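Local coordinates for bradavidin 2 (Bradyrhizobium japonicum, PDB 4GGT), which probably binds biotin, as a secreted bacterial member of the avidin family built on an eight-stranded antiparallel beta barrel, at residues Trp16-Glu19 and Arg20-Leu24. Numbering follows the deposited sequence.
Sequences WKNE and RGSEL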
ATOM      1  N   TRP A  16      -6.591   6.038   4.663  1.00 20.21           N
ATOM      2  CA  TRP A  16      -5.295   6.255   5.283  1.00 20.28           C
ATOM      3  C   TRP A  16      -4.343   6.900   4.285  1.00 20.64           C
ATOM      4  O   TRP A  16      -4.437   6.661   3.070  1.00 19.44           O
ATOM      5  CB  TRP A  16      -4.677   4.928   5.733  1.00 20.95           C
ATOM      6  CG  TRP A  16      -5.568   4.018   6.593  1.00 21.80           C
ATOM      7  CD1 TRP A  16      -6.700   3.382   6.210  1.00 22.66           C
ATOM      8  CD2 TRP A  16      -5.332   3.638   7.961  1.00 21.37           C
ATOM      9  NE1 TRP A  16      -7.210   2.628   7.258  1.00 22.72           N
ATOM     10  CE2 TRP A  16      -6.390   2.779   8.345  1.00 22.85           C
ATOM     11  CE3 TRP A  16      -4.336   3.954   8.900  1.00 22.97           C
ATOM     12  CZ2 TRP A  16      -6.484   2.234   9.627  1.00 22.90           C
ATOM     13  CZ3 TRP A  16      -4.419   3.402  10.174  1.00 21.69           C
ATOM     14  CH2 TRP A  16      -5.481   2.550  10.526  1.00 23.69           C
ATOM     15  N   LYS A  17      -3.418   7.703   4.792  1.00 20.18           N
ATOM     16  CA  LYS A  17      -2.381   8.312   3.952  1.00 21.11           C
ATOM     17  C   LYS A  17      -1.023   8.182   4.596  1.00 21.33           C
ATOM     18  O   LYS A  17      -0.920   8.254   5.815  1.00 20.48           O
ATOM     19  CB  LYS A  17      -2.673   9.795   3.695  1.00 22.32           C
ATOM     20  CG  LYS A  17      -3.910  10.002   2.806  1.00 23.95           C
ATOM     21  CD  LYS A  17      -4.296  11.471   2.637  1.00 24.85           C
ATOM     22  CE  LYS A  17      -3.166  12.300   2.100  1.00 29.43           C
ATOM     23  NZ  LYS A  17      -3.643  13.685   1.747  1.00 33.31           N
ATOM     24  N   ASN A  18       0.029   8.014   3.785  1.00 20.97           N
ATOM     25  CA  ASN A  18       1.383   7.938   4.343  1.00 22.36           C
ATOM     26  C   ASN A  18       2.024   9.314   4.225  1.00 23.65           C
ATOM     27  O   ASN A  18       1.393  10.227   3.715  1.00 24.00           O
ATOM     28  CB  ASN A  18       2.223   6.815   3.692  1.00 22.61           C
ATOM     29  CG  ASN A  18       2.515   7.054   2.216  1.00 23.83           C
ATOM     30  OD1 ASN A  18       2.265   8.132   1.706  1.00 22.44           O
ATOM     31  ND2 ASN A  18       3.026   6.018   1.514  1.00 21.79           N
ATOM     32  N   GLU A  19       3.260   9.445   4.692  1.00 25.18           N
ATOM     33  CA  GLU A  19       3.894  10.753   4.774  1.00 28.37           C
ATOM     34  C   GLU A  19       4.212  11.335   3.395  1.00 28.85           C
ATOM     35  O   GLU A  19       4.347  12.556   3.269  1.00 30.12           O
ATOM     36  CB  GLU A  19       5.124  10.732   5.729  1.00 28.49           C
ATOM     37  CG  GLU A  19       6.089   9.539   5.539  1.00 32.72           C
ATOM     38  CD  GLU A  19       5.699   8.270   6.334  1.00 35.11           C
ATOM     39  OE1 GLU A  19       6.016   8.165   7.563  1.00 37.47           O
ATOM     40  OE2 GLU A  19       5.128   7.357   5.700  1.00 28.79           O
ATOM     41  N   ARG A  20       4.269  10.482   2.363  1.00 29.45           N
ATOM     42  CA  ARG A  20       4.497  10.913   0.970  1.00 30.74           C
ATOM     43  C   ARG A  20       3.187  11.317   0.253  1.00 29.55           C
ATOM     44  O   ARG A  20       3.223  11.730  -0.912  1.00 30.77           O
ATOM     45  CB  ARG A  20       5.173   9.788   0.152  1.00 31.20           C
ATOM     46  CG  ARG A  20       6.323   9.046   0.841  1.00 32.83           C
ATOM     47  CD  ARG A  20       6.726   7.793   0.057  1.00 33.77           C
ATOM     48  NE  ARG A  20       7.071   6.663   0.926  1.00 39.07           N
ATOM     49  CZ  ARG A  20       8.308   6.311   1.293  1.00 42.25           C
ATOM     50  NH1 ARG A  20       9.381   6.991   0.877  1.00 43.50           N
ATOM     51  NH2 ARG A  20       8.474   5.264   2.088  1.00 41.83           N
ATOM     52  N   GLY A  21       2.040  11.143   0.921  1.00 27.62           N
ATOM     53  CA  GLY A  21       0.736  11.487   0.355  1.00 25.92           C
ATOM     54  C   GLY A  21       0.028  10.421  -0.472  1.00 24.74           C
ATOM     55  O   GLY A  21      -0.964  10.709  -1.160  1.00 25.68           O
ATOM     56  N   SER A  22       0.549   9.204  -0.438  1.00 22.94           N
ATOM     57  CA  SER A  22      -0.134   8.068  -1.058  1.00 22.17           C
ATOM     58  C   SER A  22      -1.382   7.739  -0.257  1.00 21.35           C
ATOM     59  O   SER A  22      -1.409   7.974   0.947  1.00 20.57           O
ATOM     60  CB  SER A  22       0.810   6.870  -1.144  1.00 22.64           C
ATOM     61  OG  SER A  22       1.804   7.142  -2.136  1.00 25.78           O
ATOM     62  N   GLU A  23      -2.417   7.275  -0.954  1.00 20.19           N
ATOM     63  CA  GLU A  23      -3.730   7.035  -0.360  1.00 20.84           C
ATOM     64  C   GLU A  23      -4.045   5.555  -0.344  1.00 20.14           C
ATOM     65  O   GLU A  23      -3.870   4.864  -1.350  1.00 19.28           O
ATOM     66  CB  GLU A  23      -4.824   7.656  -1.240  1.00 21.18           C
ATOM     67  CG  GLU A  23      -4.910   9.194  -1.298  1.00 23.68           C
ATOM     68  CD  GLU A  23      -6.017   9.576  -2.262  1.00 24.96           C
ATOM     69  OE1 GLU A  23      -5.820   9.429  -3.483  1.00 28.54           O
ATOM     70  OE2 GLU A  23      -7.109   9.967  -1.798  1.00 32.11           O
ATOM     71  N   LEU A  24      -4.651   5.108   0.751  1.00 19.49           N
ATOM     72  CA  LEU A  24      -5.092   3.741   0.905  1.00 18.76           C
ATOM     73  C   LEU A  24      -6.539   3.764   1.362  1.00 19.15           C
ATOM     74  O   LEU A  24      -6.821   4.172   2.480  1.00 19.12           O
ATOM     75  CB  LEU A  24      -4.227   3.012   1.944  1.00 18.57           C
ATOM     76  CG  LEU A  24      -4.624   1.566   2.298  1.00 18.68           C
ATOM     77  CD1 LEU A  24      -4.647   0.636   1.065  1.00 22.10           C
ATOM     78  CD2 LEU A  24      -3.733   1.003   3.407  1.00 21.27           C
TER
HETATM   79  O   HOH W   1       4.147   5.890  -1.570  1.00 34.65           O
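Asn18 folds its side-chain amide back toward Ser22 across the hairpin turn. Its OD1 accepts a hydrogen bond from Ser22 N at 2.9 Å, with the donor above the amide plane, and a weak bond from Arg20 N. CG sits between the backbone N and the carbonyl carbon (chi1 66°), which swings OD1 toward these N-H groups. On the other branch, ND2 gives a hydrogen bond to a water 3.3 Å away and a weak one to Asp109 OD2. The same water lies 2.7 Å from Ser22 OG. With an alanine here, Ser22 N is likely to lose its side-chain acceptor and the water its bond from ND2. The backbone closes a type I turn from Asn18 to Gly21, where Gly21 N bonds Asn18 O at 3.0 Å. The backbone angles of Gly21 would jam a CB against the preceding carbonyl. Next to the turn, Asn18 N donates a hydrogen bond to Ser22 O at 3.2 Å, and Trp16 and Leu24 form an antiparallel hydrogen-bonded pair. Asn18 is a biotin-binding residue, though no biotin is bound here. Arg20 forms a salt bridge with Asp109, another biotin-binding residue. The hairpin joins strands 14-17 and 23-28 of the barrel, flanked by strands 103-113 and 33-39.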